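Local coordinates for protein 3-hydroxyacyl-CoA dehydrogenase type-2 (PDB 3PPI) that probably catalyses the NAD-dependent oxidation of 3-hydroxyacyl-CoA thioesters to 3-ketoacyl-CoA, as a member of the short-chain dehydrogenase/reductase family, at residues A[44-49]-A[251-256]; A[108-113]-A[170-175]; A[134-139]-A[184-189]; A[237-242]-A[274-279]. All blocks are in the same frame, centred on the assembly; numbering follows the deposited sequence.

Contact 1. Residues A[44-49]-A[251-256]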
loop_
_atom_site.group_PDB
_atom_site.type_symbol
_atom_site.label_atom_id
_atom_site.label_comp_id
_atom_site.label_asym_id
_atom_site.label_seq_id
_atom_site.Cartn_x
_atom_site.Cartn_y
_atom_site.Cartn_z
ATOM N N GLU A 44 -18.108 3.431 -22.635
ATOM C CA GLU A 44 -18.342 3.217 -24.062
ATOM C C GLU A 44 -17.220 2.381 -24.679
ATOM O O GLU A 44 -17.485 1.434 -25.428
ATOM C CB GLU A 44 -18.490 4.552 -24.809
ATOM C CG GLU A 44 -18.536 4.422 -26.328
ATOM C CD GLU A 44 -18.650 5.771 -27.043
ATOM O OE1 GLU A 44 -18.830 6.808 -26.372
ATOM O OE2 GLU A 44 -18.554 5.787 -28.289
ATOM N N ALA A 45 -15.974 2.719 -24.369
ATOM C CA ALA A 45 -14.843 1.994 -24.953
ATOM C C ALA A 45 -14.868 0.518 -24.509
ATOM O O ALA A 45 -14.538 -0.397 -25.283
ATOM C CB ALA A 45 -13.522 2.664 -24.573
ATOM N N THR A 46 -15.292 0.295 -23.271
ATOM C CA THR A 46 -15.415 -1.052 -22.731
ATOM C C THR A 46 -16.512 -1.802 -23.478
ATOM O O THR A 46 -16.295 -2.917 -23.923
ATOM C CB THR A 46 -15.707 -1.019 -21.221
ATOM O OG1 THR A 46 -14.676 -0.265 -20.579
ATOM C CG2 THR A 46 -15.770 -2.436 -20.614
ATOM N N VAL A 47 -17.671 -1.167 -23.648
ATOM C CA VAL A 47 -18.749 -1.775 -24.425
ATOM C C VAL A 47 -18.267 -2.190 -25.826
ATOM O O VAL A 47 -18.461 -3.342 -26.243
ATOM C CB VAL A 47 -19.966 -0.848 -24.538
ATOM C CG1 VAL A 47 -20.985 -1.410 -25.550
ATOM C CG2 VAL A 47 -20.615 -0.648 -23.152
ATOM N N ARG A 48 -17.639 -1.256 -26.535
ATOM C CA ARG A 48 -17.162 -1.515 -27.892
ATOM C C ARG A 48 -16.197 -2.709 -27.909
ATOM O O ARG A 48 -16.290 -3.574 -28.775
ATOM C CB ARG A 48 -16.481 -0.269 -28.472
ATOM C CG ARG A 48 -17.448 0.864 -28.792
ATOM C CD ARG A 48 -16.737 2.025 -29.443
ATOM N NE ARG A 48 -17.633 3.158 -29.706
ATOM C CZ ARG A 48 -18.430 3.265 -30.768
ATOM N NH1 ARG A 48 -18.476 2.300 -31.682
ATOM N NH2 ARG A 48 -19.196 4.340 -30.909
ATOM N N ARG A 49 -15.276 -2.740 -26.952
ATOM C CA ARG A 49 -14.284 -3.814 -26.846
ATOM C C ARG A 49 -14.934 -5.159 -26.543
ATOM O O ARG A 49 -14.646 -6.153 -27.200
ATOM C CB ARG A 49 -13.269 -3.496 -25.741
ATOM C CG ARG A 49 -12.250 -4.599 -25.439
ATOM C CD ARG A 49 -11.431 -5.008 -26.661
ATOM N NE ARG A 49 -10.490 -6.074 -26.314
ATOM C CZ ARG A 49 -9.235 -5.904 -25.905
ATOM N NH1 ARG A 49 -8.695 -4.702 -25.778
ATOM N NH2 ARG A 49 -8.508 -6.967 -25.609
ATOM N N GLU A 251 -7.457 2.209 -23.787
ATOM C CA GLU A 251 -6.492 1.609 -22.823
ATOM C C GLU A 251 -7.190 1.068 -21.591
ATOM O O GLU A 251 -6.827 -0.005 -21.076
ATOM C CB GLU A 251 -5.370 2.594 -22.472
ATOM C CG GLU A 251 -4.378 2.765 -23.653
ATOM C CD GLU A 251 -3.568 4.066 -23.631
ATOM O OE1 GLU A 251 -3.942 5.045 -22.944
ATOM O OE2 GLU A 251 -2.539 4.102 -24.329
ATOM N N PHE A 252 -8.193 1.799 -21.110
ATOM C CA PHE A 252 -9.011 1.336 -20.000
ATOM C C PHE A 252 -9.753 0.053 -20.388
ATOM O O PHE A 252 -9.786 -0.908 -19.624
ATOM C CB PHE A 252 -10.021 2.422 -19.599
ATOM C CG PHE A 252 -10.940 2.006 -18.493
ATOM C CD1 PHE A 252 -10.615 2.240 -17.179
ATOM C CD2 PHE A 252 -12.133 1.352 -18.775
ATOM C CE1 PHE A 252 -11.465 1.840 -16.153
ATOM C CE2 PHE A 252 -12.972 0.951 -17.762
ATOM C CZ PHE A 252 -12.648 1.212 -16.450
ATOM N N ALA A 253 -10.389 0.082 -21.560
ATOM C CA ALA A 253 -11.140 -1.057 -22.071
ATOM C C ALA A 253 -10.254 -2.289 -22.186
ATOM O O ALA A 253 -10.695 -3.403 -21.897
ATOM C CB ALA A 253 -11.767 -0.725 -23.441
ATOM N N ASP A 254 -9.003 -2.082 -22.590
ATOM C CA ASP A 254 -8.055 -3.187 -22.750
ATOM C C ASP A 254 -7.705 -3.809 -21.387
ATOM O O ASP A 254 -7.597 -5.020 -21.272
ATOM C CB ASP A 254 -6.792 -2.688 -23.459
ATOM C CG ASP A 254 -5.806 -3.793 -23.751
ATOM O OD1 ASP A 254 -6.122 -4.666 -24.587
ATOM O OD2 ASP A 254 -4.706 -3.769 -23.176
ATOM N N ALA A 255 -7.524 -2.976 -20.365
ATOM C CA ALA A 255 -7.300 -3.443 -19.006
ATOM C C ALA A 255 -8.512 -4.196 -18.472
ATOM O O ALA A 255 -8.372 -5.259 -17.861
ATOM C CB ALA A 255 -6.957 -2.263 -18.092
ATOM N N ALA A 256 -9.702 -3.657 -18.713
ATOM C CA ALA A 256 -10.930 -4.313 -18.269
ATOM C C ALA A 256 -11.028 -5.690 -18.883
ATOM O O ALA A 256 -11.285 -6.661 -18.170
ATOM C CB ALA A 256 -12.177 -3.479 -18.599
HETATM O O HOH W 1 -6.775 -7.239 -22.849
#

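Contact 2. Residues A[108-113]-A[170-175]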
loop_
_atom_site.group_PDB
_atom_site.type_symbol
_atom_site.label_atom_id
_atom_site.label_comp_id
_atom_site.label_asym_id
_atom_site.label_seq_id
_atom_site.Cartn_x
_atom_site.Cartn_y
_atom_site.Cartn_z
ATOM N N VAL A 108 -18.703 -4.623 -15.885
ATOM C CA VAL A 108 -17.699 -3.605 -15.647
ATOM C C VAL A 108 -18.447 -2.382 -15.119
ATOM O O VAL A 108 -19.306 -1.841 -15.801
ATOM C CB VAL A 108 -16.887 -3.279 -16.944
ATOM C CG1 VAL A 108 -15.843 -2.232 -16.652
ATOM C CG2 VAL A 108 -16.239 -4.578 -17.534
ATOM N N VAL A 109 -18.141 -1.976 -13.889
ATOM C CA VAL A 109 -18.840 -0.879 -13.218
ATOM C C VAL A 109 -18.039 0.391 -13.476
ATOM O O VAL A 109 -17.063 0.672 -12.789
ATOM C CB VAL A 109 -18.988 -1.166 -11.712
ATOM C CG1 VAL A 109 -19.854 -0.109 -11.035
ATOM C CG2 VAL A 109 -19.568 -2.547 -11.493
ATOM N N ALA A 110 -18.421 1.141 -14.499
ATOM C CA ALA A 110 -17.575 2.212 -15.010
ATOM C C ALA A 110 -18.270 3.560 -15.078
ATOM O O ALA A 110 -17.808 4.436 -15.794
ATOM C CB ALA A 110 -17.029 1.831 -16.402
ATOM N N HIS A 111 -19.372 3.736 -14.355
ATOM C CA HIS A 111 -20.019 5.042 -14.304
ATOM C C HIS A 111 -19.058 6.074 -13.698
ATOM O O HIS A 111 -18.424 5.831 -12.662
ATOM C CB HIS A 111 -21.390 5.001 -13.598
ATOM C CG HIS A 111 -21.367 4.457 -12.204
ATOM N ND1 HIS A 111 -21.384 3.107 -11.931
ATOM C CD2 HIS A 111 -21.378 5.083 -10.999
ATOM C CE1 HIS A 111 -21.375 2.922 -10.622
ATOM N NE2 HIS A 111 -21.356 4.105 -10.033
ATOM N N GLY A 112 -18.938 7.214 -14.386
ATOM C CA GLY A 112 -17.884 8.199 -14.123
ATOM C C GLY A 112 -18.392 9.574 -13.714
ATOM O O GLY A 112 -19.491 9.721 -13.168
ATOM N N GLY A 113 -17.571 10.585 -14.002
ATOM C CA GLY A 113 -17.821 11.957 -13.580
ATOM C C GLY A 113 -16.950 12.354 -12.400
ATOM O O GLY A 113 -16.098 11.577 -11.942
ATOM N N VAL A 170 -15.363 -6.266 -12.825
ATOM C CA VAL A 170 -14.374 -5.215 -12.803
ATOM C C VAL A 170 -15.067 -3.982 -12.246
ATOM O O VAL A 170 -16.057 -3.520 -12.806
ATOM C CB VAL A 170 -13.813 -4.914 -14.204
ATOM C CG1 VAL A 170 -12.825 -3.747 -14.179
ATOM C CG2 VAL A 170 -13.128 -6.169 -14.750
ATOM N N LEU A 171 -14.557 -3.486 -11.121
ATOM C CA LEU A 171 -15.019 -2.233 -10.545
ATOM C C LEU A 171 -14.046 -1.119 -10.967
ATOM O O LEU A 171 -12.897 -1.396 -11.361
ATOM C CB LEU A 171 -15.083 -2.339 -9.031
ATOM C CG LEU A 171 -15.588 -3.658 -8.406
ATOM C CD1 LEU A 171 -15.545 -3.564 -6.870
ATOM C CD2 LEU A 171 -16.991 -3.996 -8.897
ATOM N N THR A 172 -14.500 0.128 -10.901
ATOM C CA THR A 172 -13.655 1.265 -11.229
ATOM C C THR A 172 -13.488 2.156 -9.994
ATOM O O THR A 172 -14.459 2.666 -9.420
ATOM C CB THR A 172 -14.190 2.083 -12.406
ATOM O OG1 THR A 172 -14.485 1.226 -13.518
ATOM C CG2 THR A 172 -13.151 3.137 -12.850
ATOM N N ALA A 173 -12.238 2.321 -9.584
ATOM C CA ALA A 173 -11.895 3.233 -8.524
ATOM C C ALA A 173 -11.267 4.479 -9.142
ATOM O O ALA A 173 -11.832 5.076 -10.074
ATOM C CB ALA A 173 -10.960 2.553 -7.559
ATOM N N SER A 174 -10.105 4.861 -8.626
ATOM C CA SER A 174 -9.310 6.004 -9.088
ATOM C C SER A 174 -8.087 6.026 -8.204
ATOM O O SER A 174 -8.141 5.561 -7.048
ATOM C CB SER A 174 -10.070 7.344 -8.935
ATOM O OG SER A 174 -9.188 8.465 -9.056
ATOM N N ILE A 175 -6.977 6.554 -8.711
ATOM C CA ILE A 175 -5.813 6.688 -7.868
ATOM C C ILE A 175 -6.041 7.779 -6.808
ATOM O O ILE A 175 -5.278 7.874 -5.857
ATOM C CB ILE A 175 -4.488 6.885 -8.669
ATOM C CG1 ILE A 175 -4.514 8.193 -9.482
ATOM C CG2 ILE A 175 -4.214 5.605 -9.579
ATOM C CD1 ILE A 175 -3.183 8.517 -10.219
#

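Contact 3. Residues A[134-139]-A[184-189]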
loop_
_atom_site.group_PDB
_atom_site.type_symbol
_atom_site.label_atom_id
_atom_site.label_comp_id
_atom_site.label_asym_id
_atom_site.label_seq_id
_atom_site.Cartn_x
_atom_site.Cartn_y
_atom_site.Cartn_z
ATOM N N THR A 134 -22.189 12.995 0.809
ATOM C CA THR A 134 -23.029 11.782 0.741
ATOM C C THR A 134 -23.505 11.471 -0.668
ATOM O O THR A 134 -23.586 10.307 -1.022
ATOM C CB THR A 134 -24.231 11.835 1.684
ATOM O OG1 THR A 134 -25.005 12.971 1.364
ATOM C CG2 THR A 134 -23.777 11.940 3.137
ATOM N N LYS A 135 -23.792 12.491 -1.475
ATOM C CA LYS A 135 -24.109 12.270 -2.891
ATOM C C LYS A 135 -22.994 11.536 -3.637
ATOM O O LYS A 135 -23.267 10.652 -4.455
ATOM C CB LYS A 135 -24.393 13.598 -3.611
ATOM N N THR A 136 -21.746 11.924 -3.367
ATOM C CA THR A 136 -20.582 11.318 -3.987
ATOM C C THR A 136 -20.389 9.878 -3.536
ATOM O O THR A 136 -20.168 8.975 -4.367
ATOM C CB THR A 136 -19.325 12.159 -3.704
ATOM O OG1 THR A 136 -19.549 13.472 -4.233
ATOM C CG2 THR A 136 -18.071 11.528 -4.335
ATOM N N ILE A 137 -20.482 9.653 -2.230
ATOM C CA ILE A 137 -20.455 8.296 -1.694
ATOM C C ILE A 137 -21.596 7.457 -2.308
ATOM O O ILE A 137 -21.375 6.306 -2.688
ATOM C CB ILE A 137 -20.607 8.265 -0.149
ATOM C CG1 ILE A 137 -19.461 9.006 0.570
ATOM C CG2 ILE A 137 -20.738 6.818 0.375
ATOM C CD1 ILE A 137 -18.074 8.762 0.056
ATOM N N ASP A 138 -22.805 8.020 -2.373
ATOM C CA ASP A 138 -23.961 7.299 -2.927
ATOM C C ASP A 138 -23.732 6.821 -4.372
ATOM O O ASP A 138 -23.993 5.672 -4.685
ATOM C CB ASP A 138 -25.236 8.146 -2.906
ATOM C CG ASP A 138 -25.840 8.313 -1.506
ATOM O OD1 ASP A 138 -25.552 7.531 -0.572
ATOM O OD2 ASP A 138 -26.623 9.265 -1.342
ATOM N N LEU A 139 -23.218 7.697 -5.228
ATOM C CA LEU A 139 -23.042 7.377 -6.638
ATOM C C LEU A 139 -21.893 6.379 -6.858
ATOM O O LEU A 139 -22.073 5.368 -7.545
ATOM C CB LEU A 139 -22.770 8.654 -7.450
ATOM C CG LEU A 139 -22.584 8.483 -8.965
ATOM C CD1 LEU A 139 -23.819 7.793 -9.563
ATOM C CD2 LEU A 139 -22.334 9.825 -9.666
ATOM N N GLN A 184 -11.076 17.447 -2.882
ATOM C CA GLN A 184 -11.649 16.216 -3.411
ATOM C C GLN A 184 -11.684 15.090 -2.362
ATOM O O GLN A 184 -11.598 13.919 -2.696
ATOM C CB GLN A 184 -10.910 15.799 -4.689
ATOM C CG GLN A 184 -10.988 16.846 -5.838
ATOM C CD GLN A 184 -12.374 16.966 -6.501
ATOM O OE1 GLN A 184 -13.148 16.004 -6.563
ATOM N NE2 GLN A 184 -12.669 18.150 -7.030
ATOM N N THR A 185 -11.907 15.447 -1.098
ATOM C CA THR A 185 -12.064 14.445 -0.048
ATOM C C THR A 185 -13.265 13.510 -0.284
ATOM O O THR A 185 -13.177 12.325 0.055
ATOM C CB THR A 185 -12.178 15.081 1.358
ATOM O OG1 THR A 185 -13.240 16.045 1.374
ATOM C CG2 THR A 185 -10.835 15.763 1.768
ATOM N N ALA A 186 -14.367 14.014 -0.857
ATOM C CA ALA A 186 -15.546 13.167 -1.117
ATOM C C ALA A 186 -15.212 12.061 -2.124
ATOM O O ALA A 186 -15.435 10.872 -1.865
ATOM C CB ALA A 186 -16.708 13.989 -1.605
ATOM N N TYR A 187 -14.622 12.459 -3.249
ATOM C CA TYR A 187 -14.230 11.503 -4.309
ATOM C C TYR A 187 -13.166 10.518 -3.810
ATOM O O TYR A 187 -13.241 9.323 -4.078
ATOM C CB TYR A 187 -13.725 12.273 -5.536
ATOM C CG TYR A 187 -13.483 11.449 -6.784
ATOM C CD1 TYR A 187 -14.545 11.071 -7.592
ATOM C CD2 TYR A 187 -12.193 11.100 -7.179
ATOM C CE1 TYR A 187 -14.351 10.346 -8.741
ATOM C CE2 TYR A 187 -11.972 10.366 -8.346
ATOM C CZ TYR A 187 -13.060 9.998 -9.130
ATOM O OH TYR A 187 -12.906 9.274 -10.294
ATOM N N ALA A 188 -12.210 11.018 -3.042
ATOM C CA ALA A 188 -11.144 10.200 -2.495
ATOM C C ALA A 188 -11.687 9.106 -1.569
ATOM O O ALA A 188 -11.308 7.922 -1.669
ATOM C CB ALA A 188 -10.129 11.101 -1.727
ATOM N N ALA A 189 -12.581 9.503 -0.675
ATOM C CA ALA A 189 -13.245 8.561 0.247
ATOM C C ALA A 189 -14.041 7.482 -0.502
ATOM O O ALA A 189 -13.900 6.281 -0.232
ATOM C CB ALA A 189 -14.146 9.338 1.211
#

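Contact 4. Residues A[237-242]-A[274-279]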
loop_
_atom_site.group_PDB
_atom_site.type_symbol
_atom_site.label_atom_id
_atom_site.label_comp_id
_atom_site.label_asym_id
_atom_site.label_seq_id
_atom_site.Cartn_x
_atom_site.Cartn_y
_atom_site.Cartn_z
ATOM N N ALA A 237 -1.265 16.686 -17.898
ATOM C CA ALA A 237 -0.293 15.903 -18.676
ATOM C C ALA A 237 1.149 16.050 -18.171
ATOM O O ALA A 237 1.948 15.124 -18.314
ATOM C CB ALA A 237 -0.371 16.251 -20.163
ATOM N N ALA A 238 1.467 17.195 -17.563
ATOM C CA ALA A 238 2.828 17.466 -17.056
ATOM C C ALA A 238 3.216 16.646 -15.823
ATOM O O ALA A 238 4.383 16.374 -15.595
ATOM C CB ALA A 238 2.975 18.963 -16.753
ATOM N N ASN A 239 2.245 16.255 -15.019
ATOM C CA ASN A 239 2.516 15.428 -13.838
ATOM C C ASN A 239 2.662 13.941 -14.199
ATOM O O ASN A 239 2.884 13.119 -13.309
ATOM C CB ASN A 239 1.372 15.624 -12.811
ATOM C CG ASN A 239 1.695 15.047 -11.425
ATOM O OD1 ASN A 239 2.816 15.146 -10.957
ATOM N ND2 ASN A 239 0.696 14.450 -10.769
ATOM N N ILE A 240 2.517 13.577 -15.486
ATOM C CA ILE A 240 2.422 12.154 -15.864
ATOM C C ILE A 240 3.730 11.690 -16.514
ATOM O O ILE A 240 4.043 12.119 -17.606
ATOM C CB ILE A 240 1.242 11.889 -16.802
ATOM C CG1 ILE A 240 -0.059 12.442 -16.195
ATOM C CG2 ILE A 240 1.117 10.360 -17.082
ATOM C CD1 ILE A 240 -1.238 12.382 -17.134
ATOM N N PRO A 241 4.493 10.796 -15.848
ATOM C CA PRO A 241 5.819 10.445 -16.381
ATOM C C PRO A 241 5.828 9.886 -17.809
ATOM O O PRO A 241 6.535 10.427 -18.647
ATOM C CB PRO A 241 6.348 9.427 -15.368
ATOM C CG PRO A 241 5.697 9.880 -14.065
ATOM C CD PRO A 241 4.322 10.328 -14.461
ATOM N N PHE A 242 5.076 8.825 -18.076
ATOM C CA PHE A 242 5.029 8.240 -19.419
ATOM C C PHE A 242 3.909 7.214 -19.557
ATOM O O PHE A 242 3.753 6.360 -18.702
ATOM C CB PHE A 242 6.346 7.584 -19.868
ATOM C CG PHE A 242 6.323 7.195 -21.318
ATOM C CD1 PHE A 242 6.635 8.135 -22.306
ATOM C CD2 PHE A 242 5.902 5.943 -21.708
ATOM C CE1 PHE A 242 6.565 7.811 -23.634
ATOM C CE2 PHE A 242 5.820 5.610 -23.053
ATOM C CZ PHE A 242 6.151 6.548 -24.014
ATOM N N GLY A 274 -0.076 5.857 -16.275
ATOM C CA GLY A 274 1.150 6.428 -16.858
ATOM C C GLY A 274 2.242 6.710 -15.831
ATOM O O GLY A 274 3.100 7.542 -16.059
ATOM N N ALA A 275 2.207 5.976 -14.724
ATOM C CA ALA A 275 3.067 6.166 -13.527
ATOM C C ALA A 275 2.804 7.480 -12.752
ATOM O O ALA A 275 3.616 7.879 -11.913
ATOM C CB ALA A 275 4.546 6.006 -13.857
ATOM N N GLN A 276 1.648 8.115 -12.990
ATOM C CA GLN A 276 1.281 9.310 -12.236
ATOM C C GLN A 276 1.048 9.010 -10.742
ATOM O O GLN A 276 0.481 7.988 -10.382
ATOM C CB GLN A 276 0.028 9.976 -12.813
ATOM C CG GLN A 276 -0.201 11.337 -12.199
ATOM C CD GLN A 276 -1.414 12.087 -12.699
ATOM O OE1 GLN A 276 -2.296 11.561 -13.409
ATOM N NE2 GLN A 276 -1.482 13.340 -12.293
ATOM N N ARG A 277 1.501 9.927 -9.890
ATOM C CA ARG A 277 1.063 9.964 -8.501
ATOM C C ARG A 277 0.477 11.376 -8.278
ATOM O O ARG A 277 1.166 12.364 -8.560
ATOM C CB ARG A 277 2.234 9.688 -7.545
ATOM C CG ARG A 277 2.937 8.334 -7.736
ATOM C CD ARG A 277 2.048 7.210 -7.313
ATOM N NE ARG A 277 2.607 5.853 -7.402
ATOM C CZ ARG A 277 2.534 5.073 -8.475
ATOM N NH1 ARG A 277 2.021 5.530 -9.611
ATOM N NH2 ARG A 277 3.027 3.842 -8.432
ATOM N N PHE A 278 -0.778 11.467 -7.823
ATOM C CA PHE A 278 -1.436 12.784 -7.673
ATOM C C PHE A 278 -0.720 13.602 -6.612
ATOM O O PHE A 278 -0.463 13.117 -5.493
ATOM C CB PHE A 278 -2.908 12.685 -7.243
ATOM C CG PHE A 278 -3.879 12.241 -8.321
ATOM C CD1 PHE A 278 -3.559 12.264 -9.672
ATOM C CD2 PHE A 278 -5.178 11.868 -7.953
ATOM C CE1 PHE A 278 -4.505 11.885 -10.638
ATOM C CE2 PHE A 278 -6.126 11.486 -8.908
ATOM C CZ PHE A 278 -5.791 11.497 -10.255
ATOM N N THR A 279 -0.415 14.845 -6.965
ATOM C CA THR A 279 0.049 15.853 -6.015
ATOM C C THR A 279 -1.172 16.442 -5.256
ATOM O O THR A 279 -2.322 16.166 -5.602
ATOM C CB THR A 279 0.810 16.959 -6.754
ATOM O OG1 THR A 279 -0.040 17.516 -7.761
ATOM C CG2 THR A 279 2.089 16.392 -7.414
HETATM O O HOH W 2 3.602 11.935 -10.909
#

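Contact 1. Residues A[44-49]-A[251-256]
Asp254 OD1 takes a straight bond from Arg49 NH1, 2.8 Å long with an N-H...O angle of 167°, and this salt bridge is the shortest polar link between the two helices. The donor uses the anti lone pair of OD1, and the oxygen lies at the edge of the guanidinium, in its plane; carboxylate and guanidinium planes are turned 37° apart. Arg49 gets there because its chain leaves the helix anti to the backbone N and then bends at chi2, which carries NH1 to the carboxylate of Asp254. A water donates to Asp254 O at 2.8 Å and weakly accepts from Arg49 NH2. Both charged groups have further partners: Arg49 NE binds Asp53, and Asp254 OD2 accepts from Asn262 of the second subunit.

Beside this salt bridge the helices cross with axes only 8.1 Å apart, at -55°, which small residues permit. Ala253 CB makes the central apolar contact, 3.3 Å from Ala45 O and touching Ala45 CB and Arg49 CB as well. Thr46 crosses Phe252 at a slant, its OG1 at the ring edge and in its plane, 3.5 Å from CE2, while the hydroxyl bonds to Leu42 O of its own helix. Helix 41-52 follows the glycine-rich turn of a Rossmann-type fold, and helix 249-261 covers the same side of the sheet. Close alanine packing thus fixes the spacing, whereas the Arg49-Asp254 pair is linked onward by a salt bridge to Asp53 and by the hydrogen bond from Asn262 to the second subunit.

Contact 2. Residues A[108-113]-A[170-175]
The flat peptide carbonyls of Val109 and Val170 are approached in quite different ways. Thr172 OG1 comes to Val109 O from above the carbonyl plane, 39° out of it, whereas Val109 N meets Val170 O nearly head-on, with a C=O...N angle of 169°. The two strands are central neighbours in the parallel sheet of a Rossmann-type fold, 103-109 beside 167-172, and Val108 pairs with Val170 in parallel register at a CA-CA distance of 4.7 Å. Val108 and Val170 project together from one face of the sheet, with Val108 CG2 4.1 Å from Val170 CB; helix 249-261 covers Val170 there. On the other face Val109 CG2 touches Leu171 CD2 at 3.9 Å, where both residues touch Thr144 of helix 130-156.

The backbone bond Val109 N to Val170 O is short, 2.8 Å, and close to straight. Val108 CA adds a CH...O contact to the same oxygen at 3.3 Å. Beyond these pairs the chains part: 110-113 turns toward Ser36 through His111, while 173-175 carries Ser174 toward Tyr187 and Lys191, whose spacing matches the Ser-Tyr-Lys set of classical short-chain dehydrogenases. At the end of the strands Thr172, its hydroxyl anti to the carbonyl carbon (chi1 -51°), also donates through OG1 to Val109 O at 2.7 Å.

Contact 3. Residues A[134-139]-A[184-189]
Thr136, Ala186 and Ile137 carry this helix-to-helix contact, with Thr136 losing the most surface. Its side chain meets Ala186 broadside: CB lies 3.8 Å from Ala186 CB, and CG2 rests on the Ala186-Tyr187 peptide, 3.7 Å from Ala186 C. Chi1 of Thr136 (-59°) sets that methyl anti to its own backbone N and toward the partner helix, while OG1, held beside the N, bonds to Gly132 O one turn back. The hydroxyl is therefore satisfied within its own helix, and what Thr136 offers to 184-189 is mainly carbon.

Ile137 works through the far end of its longer branch. Its CD1 touches Ala186 O at 3.9 Å and Ala189 CB at 4.1 Å, residues three apart in the opposite helix. Phe133, also on helix 130-156, packs against the same two alanines.

The short axes approach to 8.7 Å and run roughly the same way, 27° apart, with Thr136 and Ala186 as the nearest CA pair at 6.1 Å. The seam pairs two alanines with two beta-branched residues, and its binding is apolar packing. The third subunit packs on this region too: its Tyr145 hydroxyl bonds Thr185 OG1, and its Ile137 touches Ile137 here. Two long, nearly parallel helices that cover one side of the Rossmann-type sheet and meet their counterparts in a neighbouring subunit are the four-helix interface familiar from short-chain dehydrogenase tetramers.

Contact 4. Residues A[237-242]-A[274-279]
With chi1 at -168°, Asn239 extends its carboxamide away from its backbone N and straight at the chain 276-279, while the torsion of Ile240 turns CG2 to lie against Gly274. Asn239 ND2 donates to Arg277 O at 3.1 Å with an N-H...O angle of 151°; the bond is somewhat bent, and the donor also stands above the carbonyl plane, off the lone pair. OD1 of the same amide comes within 3.8 Å of Thr279 CG2.

The opposite end of the contact is backbone to backbone, the chains running nearly antiparallel. Phe242 N donates to Gly274 O at 3.1 Å, an almost straight bond of 170°. Pro241 packs between these two links, CD at 3.4 Å from the same Gly274 O and CG at 4.0 Å from Ala275 CB. Ile240 CG2 packs directly on Gly274, 3.6 Å from its O, and Gly274 has a positive phi.

A water spans the middle, accepting from Arg277 N at 3.1 Å and lying 2.8 Å from Asn239 O. Beyond the chain, Phe242 O accepts from Asn266 and Arg277 NH2 donates to Gly267 O, both of the second subunit. The loop after helix 230-238 and the C-terminal tail of this dehydrogenase are thus stitched by a few main-chain and amide bonds round an apolar proline, and the pair is continued into the neighbouring subunit by further polar bonds.

How the contacts relate
Contact 2 lies at the middle of the sheet, its centre about 3 Å from that of the chain, and touches the other three. Contact 1 packs on one face, where Phe252 CZ meets Thr172 OG1 at 3.5 Å. Contact 3 lies on the other side of the chain's centre from contact 1; His111 NE2 probably bonds Leu139 O, 2.9 Å away. Contact 4 meets contact 2 through Ile175 CG1 and Phe278 CZ, 3.6 Å apart. Ser174, Tyr187 and Lys191 probably form the family's Ser-Tyr-Lys set, and Ser174 OG lies 3.4 Å from Tyr187 CE2. A magnesium ion is about 6 Å from the Ala110 side chain. Contacts 1 and 4 share the second subunit, 3 and 4 the third.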